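Long-range contacts in fusolin (Anomala cuprea entomopoxvirus, PDB 4YN1), which forms the crystalline spindles that enhance the virulence of the virus and probably acts as a lytic polysaccharide monooxygenase on chitin: residues T5-R10 and I134-C139; Y38-N43 and D107-D112; V153-F158 and L169-F174; F209-R214 and V229-A234. All coordinates share one frame; numbering follows the deposited sequence.

Contact 1. Residues T5-R10 and I134-C139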
# COMPACT_ATOMS: atom_id res chain seq x y z
N THR A 5 9.19 1.08 -2.60
CA THR A 5 9.48 2.46 -2.99
C THR A 5 8.88 2.80 -4.33
O THR A 5 8.63 3.97 -4.61
CB THR A 5 10.97 2.73 -2.93
OG1 THR A 5 11.67 1.64 -3.52
CG2 THR A 5 11.42 2.97 -1.55
N PHE A 6 8.70 1.80 -5.19
CA PHE A 6 8.03 2.04 -6.45
C PHE A 6 7.14 0.88 -6.83
O PHE A 6 7.64 -0.24 -7.03
CB PHE A 6 8.97 2.31 -7.64
CG PHE A 6 8.16 2.61 -8.88
CD1 PHE A 6 7.49 3.82 -9.02
CD2 PHE A 6 8.04 1.68 -9.90
CE1 PHE A 6 6.64 4.05 -10.11
CE2 PHE A 6 7.21 1.90 -10.99
CZ PHE A 6 6.50 3.08 -11.08
N PRO A 7 5.87 1.14 -7.15
CA PRO A 7 5.07 2.34 -6.82
C PRO A 7 5.09 2.47 -5.30
O PRO A 7 5.07 1.47 -4.57
CB PRO A 7 3.69 2.03 -7.43
CG PRO A 7 3.90 0.82 -8.33
CD PRO A 7 5.01 0.06 -7.66
N ILE A 8 5.20 3.69 -4.80
CA ILE A 8 5.40 3.89 -3.37
C ILE A 8 4.31 3.27 -2.48
O ILE A 8 3.12 3.42 -2.78
CB ILE A 8 5.61 5.40 -3.09
CG1 ILE A 8 6.15 5.61 -1.65
CG2 ILE A 8 4.34 6.20 -3.35
CD1 ILE A 8 6.62 7.03 -1.42
N ALA A 9 4.72 2.58 -1.39
CA ALA A 9 3.79 1.99 -0.43
C ALA A 9 3.04 3.10 0.29
O ALA A 9 3.58 4.18 0.56
CB ALA A 9 4.49 1.08 0.56
N ARG A 10 1.81 2.80 0.66
CA ARG A 10 0.91 3.74 1.28
C ARG A 10 1.51 4.29 2.57
O ARG A 10 1.44 5.49 2.83
CB ARG A 10 -0.43 3.05 1.59
CG ARG A 10 -1.44 3.92 2.27
CD ARG A 10 -2.67 3.13 2.66
NE ARG A 10 -3.43 2.71 1.47
CZ ARG A 10 -4.63 2.13 1.49
NH1 ARG A 10 -5.22 1.84 2.65
NH2 ARG A 10 -5.25 1.84 0.36
N ILE A 134 5.31 -3.79 -14.63
CA ILE A 134 5.81 -2.71 -13.77
C ILE A 134 7.12 -3.21 -13.15
O ILE A 134 7.10 -4.30 -12.58
CB ILE A 134 4.75 -2.43 -12.67
CG1 ILE A 134 3.38 -2.01 -13.29
CG2 ILE A 134 5.23 -1.42 -11.61
CD1 ILE A 134 3.32 -0.84 -14.01
N GLU A 135 8.20 -2.42 -13.14
CA GLU A 135 9.39 -2.89 -12.42
C GLU A 135 9.22 -2.40 -11.01
O GLU A 135 9.50 -1.24 -10.71
CB GLU A 135 10.68 -2.38 -13.02
CG GLU A 135 11.89 -2.94 -12.31
CD GLU A 135 13.15 -2.27 -12.80
OE1 GLU A 135 13.20 -1.02 -12.79
OE2 GLU A 135 14.13 -3.00 -13.06
N LEU A 136 8.76 -3.25 -10.14
CA LEU A 136 8.54 -2.86 -8.75
C LEU A 136 9.89 -2.75 -8.05
O LEU A 136 10.73 -3.62 -8.23
CB LEU A 136 7.65 -3.90 -8.07
CG LEU A 136 7.19 -3.62 -6.65
CD1 LEU A 136 5.71 -3.88 -6.47
CD2 LEU A 136 7.95 -4.40 -5.66
N GLU A 137 10.08 -1.72 -7.23
CA GLU A 137 11.31 -1.65 -6.43
C GLU A 137 10.92 -1.77 -4.98
O GLU A 137 10.13 -0.98 -4.47
CB GLU A 137 12.05 -0.33 -6.69
CG GLU A 137 13.41 -0.23 -5.99
CD GLU A 137 14.03 1.15 -6.02
OE1 GLU A 137 13.38 2.07 -5.47
OE2 GLU A 137 15.17 1.33 -6.51
N PHE A 138 11.54 -2.71 -4.28
CA PHE A 138 11.35 -2.89 -2.85
C PHE A 138 12.66 -2.48 -2.19
O PHE A 138 13.74 -2.92 -2.60
CB PHE A 138 10.96 -4.33 -2.52
CG PHE A 138 10.61 -4.51 -1.08
CD1 PHE A 138 11.59 -4.79 -0.14
CD2 PHE A 138 9.29 -4.43 -0.65
CE1 PHE A 138 11.27 -4.95 1.20
CE2 PHE A 138 8.99 -4.51 0.70
CZ PHE A 138 9.96 -4.83 1.61
N CYS A 139 12.55 -1.62 -1.17
CA CYS A 139 13.66 -0.99 -0.47
C CYS A 139 13.90 -1.70 0.89
O CYS A 139 13.15 -1.50 1.83
CB CYS A 139 13.31 0.48 -0.32
SG CYS A 139 14.61 1.49 0.45
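A classic beta bulge marks the edge of the antiparallel sheet where Thr5 and Phe6 both face Glu137. Glu137 O accepts two backbone bonds there. Thr5 N reaches Glu137 O at 2.9 Å, tilted from the carbonyl plane. Phe6 N comes to Glu137 O at 3.2 Å, in the carbonyl plane and on a lone pair, and the N-H...O angle is nearly straight (169°). Glu137 N returns a bond to Phe6 O at 2.9 Å, which completes the pair. Thr5 OG1 lies between its own backbone N and carbonyl carbon (chi1 44°). Thr5 OG1 therefore turns to the Glu137 carboxylate and donates to OE1, though the position of that oxygen is less certain. Glu137 OE2 is held by Ser187. The methyl of Thr5 presses on the disulfide-bonded cysteine, with Thr5 CG2 only 3.4 Å from Cys139 CB, a tight fit.

The ring of Phe6 points an edge at the neighbouring strand, and Phe6 CD2 is 3.4 Å from Glu135 O. Beyond it, Phe6 CE2 lies 3.9 Å from Ile134 CG2. A cis peptide bond leads into Pro7, whose ring packs against Ile134 and Leu136.

Strand 131-140 runs between strands 2-6 and 194-203. The Cys139-Cys189 disulfide fastens its end to a loop, while the chain after Pro7 leads to Ala9, the N-cap residue of helix 10-17.

Contact 2. Residues Y38-N43 and D107-D112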
# COMPACT_ATOMS: atom_id res chain seq x y z
N TYR A 38 -3.51 8.87 10.97
CA TYR A 38 -2.87 9.25 12.24
C TYR A 38 -3.93 9.52 13.31
O TYR A 38 -3.90 8.97 14.41
CB TYR A 38 -2.04 10.50 12.00
CG TYR A 38 -1.31 10.96 13.23
CD1 TYR A 38 -1.93 11.75 14.19
CD2 TYR A 38 0.02 10.63 13.43
CE1 TYR A 38 -1.25 12.16 15.34
CE2 TYR A 38 0.73 11.12 14.53
CZ TYR A 38 0.08 11.84 15.51
OH TYR A 38 0.80 12.24 16.61
N GLN A 39 -4.88 10.37 12.94
CA GLN A 39 -5.93 10.79 13.85
C GLN A 39 -6.83 9.66 14.29
O GLN A 39 -7.25 9.65 15.43
CB GLN A 39 -6.68 11.97 13.28
CG GLN A 39 -5.79 13.20 13.32
CD GLN A 39 -6.42 14.44 12.79
OE1 GLN A 39 -7.40 14.40 12.04
NE2 GLN A 39 -5.82 15.59 13.10
N TYR A 40 -7.02 8.67 13.43
CA TYR A 40 -7.80 7.48 13.78
C TYR A 40 -7.14 6.74 14.95
O TYR A 40 -7.80 6.36 15.93
CB TYR A 40 -7.88 6.57 12.54
CG TYR A 40 -8.64 5.29 12.77
CD1 TYR A 40 -10.02 5.24 12.61
CD2 TYR A 40 -8.00 4.15 13.25
CE1 TYR A 40 -10.74 4.10 12.92
CE2 TYR A 40 -8.70 2.99 13.53
CZ TYR A 40 -10.08 2.98 13.39
OH TYR A 40 -10.82 1.86 13.69
N VAL A 41 -5.85 6.51 14.84
CA VAL A 41 -5.13 5.78 15.90
C VAL A 41 -5.05 6.64 17.16
O VAL A 41 -5.24 6.14 18.27
CB VAL A 41 -3.73 5.33 15.41
CG1 VAL A 41 -2.91 4.75 16.55
CG2 VAL A 41 -3.90 4.31 14.30
N PHE A 42 -4.76 7.92 16.98
CA PHE A 42 -4.66 8.87 18.09
C PHE A 42 -5.99 8.87 18.86
O PHE A 42 -5.99 8.63 20.07
CB PHE A 42 -4.35 10.26 17.55
CG PHE A 42 -4.14 11.33 18.60
CD1 PHE A 42 -2.89 11.52 19.17
CD2 PHE A 42 -5.17 12.16 18.99
CE1 PHE A 42 -2.67 12.55 20.09
CE2 PHE A 42 -4.97 13.15 19.96
CZ PHE A 42 -3.73 13.33 20.51
N ASN A 43 -7.12 9.04 18.15
CA ASN A 43 -8.44 9.01 18.79
C ASN A 43 -8.85 7.64 19.34
O ASN A 43 -9.56 7.58 20.35
CB ASN A 43 -9.51 9.55 17.84
CG ASN A 43 -9.39 11.02 17.63
OD1 ASN A 43 -8.67 11.71 18.33
ND2 ASN A 43 -10.07 11.52 16.65
N ASP A 107 -0.27 -0.69 16.78
CA ASP A 107 -1.54 -0.51 16.09
C ASP A 107 -1.27 0.35 14.88
O ASP A 107 -0.96 1.52 15.02
CB ASP A 107 -2.58 0.15 16.98
CG ASP A 107 -3.95 0.23 16.35
OD1 ASP A 107 -4.03 0.47 15.14
OD2 ASP A 107 -4.95 0.13 17.08
N LYS A 108 -1.39 -0.23 13.68
CA LYS A 108 -1.19 0.50 12.43
C LYS A 108 -2.48 0.55 11.64
O LYS A 108 -2.46 0.84 10.44
CB LYS A 108 -0.10 -0.19 11.62
CG LYS A 108 1.23 -0.24 12.36
CD LYS A 108 2.16 -1.13 11.67
CE LYS A 108 3.57 -1.06 12.24
NZ LYS A 108 3.91 -2.33 12.87
N THR A 109 -3.63 0.33 12.32
CA THR A 109 -4.94 0.24 11.63
C THR A 109 -5.43 1.49 10.94
O THR A 109 -6.32 1.41 10.07
CB THR A 109 -6.01 -0.31 12.56
OG1 THR A 109 -6.24 0.64 13.59
CG2 THR A 109 -5.68 -1.67 13.10
N GLY A 110 -4.87 2.64 11.28
CA GLY A 110 -5.19 3.88 10.63
C GLY A 110 -4.88 3.77 9.15
O GLY A 110 -5.56 4.37 8.33
N MET A 111 -3.85 2.97 8.79
CA MET A 111 -3.48 2.80 7.37
C MET A 111 -4.46 1.95 6.57
O MET A 111 -4.34 1.85 5.36
CB MET A 111 -2.08 2.19 7.24
CG MET A 111 -1.02 3.11 7.70
SD MET A 111 -0.84 4.60 6.67
CE MET A 111 0.30 5.50 7.67
N ASP A 112 -5.41 1.34 7.23
CA ASP A 112 -6.38 0.51 6.55
C ASP A 112 -7.75 1.20 6.45
O ASP A 112 -8.75 0.56 6.12
CB ASP A 112 -6.49 -0.82 7.30
CG ASP A 112 -6.88 -2.00 6.46
OD1 ASP A 112 -6.18 -2.28 5.44
OD2 ASP A 112 -7.81 -2.72 6.86
O HOH W 1 -9.31 -0.39 14.47
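Tyr40 and Val41 of the helix meet Thr109 and Gly110 of a short 3-10 turn. The ring of Tyr40 comes edge-on to the threonine hydroxyl, with Tyr40 CE2 3.4 Å from Thr109 OG1. Tyr40 CD2 also lies 3.9 Å from Gly110 CA. Val41 puts one methyl against the turn. Val41 CG2 is 3.6 Å from Gly110 N and also touches Asp107 OD1. Gly110 carries no side chain on the side that faces the helix. The two backbones come close there, with Tyr40 CA 5.4 Å from Gly110 CA. The direct contacts are packing contacts, and a water adds a polar link. It bonds Tyr40 OH at 2.8 Å and donates a weak bond to Thr109 OG1.

The second shell fixes the turn. Asp107 OD1 takes two bonds from Thr109. Thr109 N meets Asp107 OD1 at 2.9 Å, nearly in line with the C-O bond. The hydroxyl comes from another direction, with Thr109 OG1 2.7 Å from Asp107 OD1 and on its syn lone pair. Thr109 OG1 can make this bond because it sits between its backbone N and carbonyl carbon (chi1 66°). The other carboxylate oxygen, Asp107 OD2, forms a salt bridge with Lys44, further along helix 32-47. Asp107 thus orders the turn and ties it to the helix by charge.

The Thr109 N bond to Asp107 OD1, two residues back, makes an Asx turn leading into the 3-10 segment 109-111. The contact belongs to the long, largely helical and loop region that follows strand 2-6, consistent with the L2 region of lytic polysaccharide monooxygenases.

Contact 3. Residues V153-F158 and L169-F174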
# COMPACT_ATOMS: atom_id res chain seq x y z
N VAL A 153 -2.82 -8.30 -6.67
CA VAL A 153 -3.52 -7.10 -7.15
C VAL A 153 -5.02 -7.27 -6.80
O VAL A 153 -5.56 -8.40 -6.84
CB VAL A 153 -3.28 -6.84 -8.65
CG1 VAL A 153 -4.08 -5.65 -9.16
CG2 VAL A 153 -1.79 -6.61 -8.92
N THR A 154 -5.68 -6.18 -6.49
CA THR A 154 -7.09 -6.26 -6.21
C THR A 154 -7.86 -6.73 -7.46
O THR A 154 -7.49 -6.43 -8.60
CB THR A 154 -7.65 -4.95 -5.67
OG1 THR A 154 -7.18 -3.85 -6.47
CG2 THR A 154 -7.30 -4.72 -4.18
N THR A 155 -8.92 -7.46 -7.22
CA THR A 155 -9.86 -7.97 -8.23
C THR A 155 -10.56 -6.78 -8.92
O THR A 155 -10.63 -5.70 -8.32
CB THR A 155 -10.84 -8.95 -7.55
OG1 THR A 155 -11.62 -9.62 -8.52
CG2 THR A 155 -11.73 -8.26 -6.57
N PRO A 156 -11.06 -6.92 -10.17
CA PRO A 156 -11.60 -5.73 -10.87
C PRO A 156 -12.73 -4.99 -10.19
O PRO A 156 -12.88 -3.79 -10.39
CB PRO A 156 -12.08 -6.30 -12.22
CG PRO A 156 -11.30 -7.52 -12.40
CD PRO A 156 -11.04 -8.10 -11.06
N GLU A 157 -13.50 -5.68 -9.34
CA GLU A 157 -14.62 -5.07 -8.64
C GLU A 157 -14.22 -4.22 -7.45
O GLU A 157 -15.09 -3.53 -6.88
CB GLU A 157 -15.57 -6.16 -8.14
CG GLU A 157 -16.12 -7.01 -9.28
CD GLU A 157 -15.21 -8.11 -9.79
OE1 GLU A 157 -14.22 -8.46 -9.10
OE2 GLU A 157 -15.45 -8.58 -10.93
N PHE A 158 -12.97 -4.31 -6.98
CA PHE A 158 -12.54 -3.55 -5.80
C PHE A 158 -12.78 -2.05 -6.01
O PHE A 158 -12.51 -1.50 -7.08
CB PHE A 158 -11.07 -3.83 -5.51
CG PHE A 158 -10.46 -2.97 -4.43
CD1 PHE A 158 -10.66 -3.26 -3.09
CD2 PHE A 158 -9.74 -1.83 -4.77
CE1 PHE A 158 -10.07 -2.47 -2.10
CE2 PHE A 158 -9.15 -1.05 -3.77
CZ PHE A 158 -9.38 -1.33 -2.45
N LEU A 169 -10.55 -10.39 -2.11
CA LEU A 169 -10.53 -9.38 -3.16
C LEU A 169 -9.15 -9.25 -3.79
O LEU A 169 -8.94 -8.30 -4.54
CB LEU A 169 -10.97 -8.02 -2.59
CG LEU A 169 -12.34 -7.95 -1.97
CD1 LEU A 169 -12.69 -6.49 -1.61
CD2 LEU A 169 -13.38 -8.54 -2.91
N LEU A 170 -8.24 -10.21 -3.53
CA LEU A 170 -6.86 -10.17 -4.06
C LEU A 170 -6.58 -11.38 -4.93
O LEU A 170 -7.11 -12.45 -4.69
CB LEU A 170 -5.85 -10.13 -2.90
CG LEU A 170 -5.74 -8.83 -2.11
CD1 LEU A 170 -4.91 -9.06 -0.89
CD2 LEU A 170 -5.16 -7.73 -2.94
N GLU A 171 -5.82 -11.17 -6.00
CA GLU A 171 -5.39 -12.19 -6.92
C GLU A 171 -3.87 -12.20 -7.00
O GLU A 171 -3.25 -11.14 -7.15
CB GLU A 171 -6.05 -11.99 -8.30
CG GLU A 171 -5.71 -10.76 -9.12
CD GLU A 171 -6.60 -10.62 -10.34
OE1 GLU A 171 -6.05 -10.41 -11.45
OE2 GLU A 171 -7.84 -10.73 -10.20
N LEU A 172 -3.29 -13.38 -6.97
CA LEU A 172 -1.83 -13.54 -7.05
C LEU A 172 -1.33 -13.27 -8.45
O LEU A 172 -1.85 -13.83 -9.41
CB LEU A 172 -1.44 -14.96 -6.63
CG LEU A 172 0.05 -15.28 -6.62
CD1 LEU A 172 0.73 -14.58 -5.45
CD2 LEU A 172 0.30 -16.77 -6.51
N VAL A 173 -0.35 -12.37 -8.58
CA VAL A 173 0.26 -12.06 -9.86
C VAL A 173 1.75 -12.40 -9.97
O VAL A 173 2.28 -12.39 -11.08
CB VAL A 173 -0.04 -10.61 -10.34
CG1 VAL A 173 -1.55 -10.37 -10.43
CG2 VAL A 173 0.64 -9.54 -9.48
N PHE A 174 2.42 -12.65 -8.84
CA PHE A 174 3.86 -12.87 -8.83
C PHE A 174 4.23 -13.68 -7.61
O PHE A 174 3.70 -13.43 -6.53
CB PHE A 174 4.56 -11.50 -8.82
CG PHE A 174 6.07 -11.53 -8.83
CD1 PHE A 174 6.78 -11.76 -7.66
CD2 PHE A 174 6.78 -11.39 -10.01
CE1 PHE A 174 8.18 -11.79 -7.68
CE2 PHE A 174 8.17 -11.41 -10.02
CZ PHE A 174 8.86 -11.64 -8.85
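Glu171 holds CG between its backbone N and carbonyl carbon (chi1 66°), which lays the start of the side chain against Val153, with Glu171 CG 3.3 Å from Val153 O. Leu170 has CG anti to its carbonyl carbon (chi1 -72°). Leu170 CD2 reaches across to Thr154, 3.9 Å from Thr154 CG2. Strands 147-154 and 170-176 are antiparallel neighbours in the mixed sheet, with strand 209-217 on the other side of 147-154. Val153 and Glu171 form a hydrogen-bonded pair, Val153 N to Glu171 O and Glu171 N to Val153 O, both 2.9 Å. Thr154 and Leu170, the non-hydrogen-bonded pair, follow. Thr155 N then bonds Leu169 O at 2.8 Å, from above the carbonyl plane. Thr155 CG2 packs on Leu169 CD2 at 4.0 Å.

Val153 shares one face of the sheet with Glu171 and also touches Val173, with Val153 CG2 3.8 Å from Val173 CG2. At the other end the chain leaves the strand in a type I turn from Thr155 to Phe158. Thr155 OG1 donates to Glu157 OE1 across this turn. Phe158 comes back to the strand and turns a ring edge to Leu169, with Phe158 CD1 4.1 Å from Leu169 CD1. Thr154 CG2 sits over one face of this ring, toward its rim. Thr154 OG1 is bonded instead to Val210 N on strand 209-217.

Main-chain bonds join the strands, and apolar side chains pack on both faces. The acid of Glu171 runs beside Thr155 and Pro156 and has a long, weak ion pair with Arg205, which may offset part of its charge.

Contact 4. Residues F209-R214 and V229-A234. With EDO (1,2-ethanediol), chain C.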
# COMPACT_ATOMS: atom_id res chain seq x y z
N PHE A 209 -6.75 0.86 -7.98
CA PHE A 209 -6.56 -0.50 -7.44
C PHE A 209 -5.43 -0.53 -6.42
O PHE A 209 -4.75 0.48 -6.18
CB PHE A 209 -6.29 -1.48 -8.62
CG PHE A 209 -5.07 -1.20 -9.46
CD1 PHE A 209 -5.13 -0.32 -10.53
CD2 PHE A 209 -3.84 -1.79 -9.17
CE1 PHE A 209 -4.00 -0.05 -11.30
CE2 PHE A 209 -2.73 -1.56 -9.97
CZ PHE A 209 -2.80 -0.64 -11.00
N VAL A 210 -5.26 -1.67 -5.79
CA VAL A 210 -4.22 -1.85 -4.81
C VAL A 210 -3.35 -3.03 -5.25
O VAL A 210 -3.87 -4.07 -5.74
CB VAL A 210 -4.72 -2.06 -3.35
CG1 VAL A 210 -3.57 -2.43 -2.41
CG2 VAL A 210 -5.45 -0.84 -2.83
N ILE A 211 -2.03 -2.83 -5.11
CA ILE A 211 -1.00 -3.85 -5.29
C ILE A 211 -0.58 -4.18 -3.85
O ILE A 211 -0.29 -3.27 -3.05
CB ILE A 211 0.19 -3.41 -6.14
CG1 ILE A 211 -0.25 -2.96 -7.56
CG2 ILE A 211 1.28 -4.49 -6.16
CD1 ILE A 211 0.85 -2.22 -8.38
N TYR A 212 -0.62 -5.45 -3.48
CA TYR A 212 -0.31 -5.87 -2.12
C TYR A 212 0.92 -6.73 -2.19
O TYR A 212 0.91 -7.75 -2.90
CB TYR A 212 -1.46 -6.65 -1.53
CG TYR A 212 -1.36 -6.89 -0.05
CD1 TYR A 212 -1.31 -5.83 0.85
CD2 TYR A 212 -1.50 -8.16 0.48
CE1 TYR A 212 -1.31 -6.03 2.22
CE2 TYR A 212 -1.53 -8.38 1.86
CZ TYR A 212 -1.38 -7.32 2.72
OH TYR A 212 -1.44 -7.53 4.08
N VAL A 213 2.00 -6.25 -1.59
CA VAL A 213 3.32 -6.88 -1.64
C VAL A 213 3.62 -7.58 -0.33
O VAL A 213 3.57 -6.97 0.74
CB VAL A 213 4.39 -5.84 -1.97
CG1 VAL A 213 5.78 -6.50 -1.99
CG2 VAL A 213 4.10 -5.15 -3.31
N ARG A 214 4.05 -8.84 -0.45
CA ARG A 214 4.41 -9.65 0.69
C ARG A 214 5.87 -10.09 0.52
O ARG A 214 6.20 -10.69 -0.50
CB ARG A 214 3.50 -10.88 0.76
CG ARG A 214 3.88 -11.87 1.87
CD ARG A 214 2.99 -13.09 1.81
NE ARG A 214 3.30 -13.99 2.91
CZ ARG A 214 3.33 -15.32 2.87
NH1 ARG A 214 2.95 -15.97 1.78
NH2 ARG A 214 3.67 -16.01 3.95
N VAL A 229 -0.05 -0.78 -1.81
CA VAL A 229 0.45 0.17 -2.78
C VAL A 229 -0.73 0.65 -3.61
O VAL A 229 -1.35 -0.16 -4.30
CB VAL A 229 1.52 -0.48 -3.67
CG1 VAL A 229 1.92 0.45 -4.80
CG2 VAL A 229 2.75 -0.92 -2.88
N ASP A 230 -1.07 1.95 -3.52
CA ASP A 230 -2.17 2.54 -4.28
C ASP A 230 -1.70 2.90 -5.68
O ASP A 230 -0.70 3.61 -5.86
CB ASP A 230 -2.75 3.76 -3.54
CG ASP A 230 -3.28 3.36 -2.15
OD1 ASP A 230 -4.21 2.53 -2.09
OD2 ASP A 230 -2.74 3.85 -1.13
N ALA A 231 -2.49 2.49 -6.68
CA ALA A 231 -2.17 2.78 -8.08
C ALA A 231 -3.41 2.93 -8.96
O ALA A 231 -4.50 2.49 -8.59
CB ALA A 231 -1.27 1.68 -8.62
N VAL A 232 -3.23 3.54 -10.10
CA VAL A 232 -4.28 3.70 -11.12
C VAL A 232 -3.61 3.87 -12.47
O VAL A 232 -2.53 4.47 -12.55
CB VAL A 232 -5.20 4.92 -10.76
CG1 VAL A 232 -4.46 6.25 -10.90
CG2 VAL A 232 -6.46 4.91 -11.60
N PHE A 233 -4.24 3.37 -13.52
CA PHE A 233 -3.75 3.58 -14.86
C PHE A 233 -4.41 4.79 -15.46
O PHE A 233 -5.61 5.01 -15.25
CB PHE A 233 -4.01 2.35 -15.75
CG PHE A 233 -3.22 1.14 -15.38
CD1 PHE A 233 -1.84 1.13 -15.51
CD2 PHE A 233 -3.84 0.00 -14.89
CE1 PHE A 233 -1.10 0.00 -15.17
CE2 PHE A 233 -3.09 -1.12 -14.53
CZ PHE A 233 -1.73 -1.11 -14.68
N ALA A 234 -3.65 5.60 -16.18
CA ALA A 234 -4.24 6.71 -16.93
C ALA A 234 -4.38 6.25 -18.39
O ALA A 234 -3.39 6.08 -19.11
CB ALA A 234 -3.38 7.98 -16.83
C1 EDO C . -8.66 5.78 -14.98
O1 EDO C . -8.27 4.46 -15.31
C2 EDO C . -9.09 6.52 -16.28
O2 EDO C . -8.02 6.54 -17.22
O HOH W 2 -5.76 2.34 -4.29
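Strands 209-214 and 229-234 run antiparallel with a strong twist, their directions 140° apart, and two hydrogen-bonded pairs, Phe209 with Ala231 and Ile211 with Val229, flank Val210 with Asp230. Phe209 N meets Ala231 O at 2.8 Å almost in line with its carbonyl. Val229 N and Ile211 O are also 2.8 Å apart.

Phe209 places CG between its backbone N and carbonyl carbon (chi1 60°), and this lays the ring over its cross-strand partner. Ala231 O stands over one ring face, toward the rim, 3.5 Å above the plane. The methyl of Ala231 makes a CH-pi contact, with Ala231 CB 3.7 Å from Phe209 CZ. Phe233 reaches the far end of the ring, where Phe209 CE1 is 3.5 Å from Phe233 CE2. The two planes are at 31°. The strands form a beta hairpin of the mixed sheet, part of the beta sandwich core expected of a lytic polysaccharide monooxygenase. Ile211 and Val229 pack CB to CB on the same face as Phe209 and Ala231.

Val210 and Asp230 lie side by side on the other face. Asp230 OD1 forms a salt bridge with Arg10. A water also donates to Asp230 OD1, at 2.7 Å, and to Phe209 O. At the strand end a 1,2-ethanediol, probably from the crystallisation liquor, donates from O1 to Phe233 O at 2.7 Å.

How the contacts relate
Contact 1 joins the first strand of the chain to strand 131-140 and so closes a loop of 123 residues. Contact 2 falls within this loop and packs helix 32-47 on the turn 109-111. Contacts 3 and 4 follow in series, each closing a short loop between neighbouring strands of the mixed sheet. None of the four cross along the chain. Strands 147-154 and 209-217 are adjacent, so contacts 3 and 4 share that sheet, and Thr154 N probably bonds Val210 O. Leu136 of contact 1 packs on Val213 of contact 4, between the two sheets. Arg10 probably bonds Met111 O of contact 2 and pairs with Asp230 of contact 4, linking the turn 109-111 to the mixed sheet.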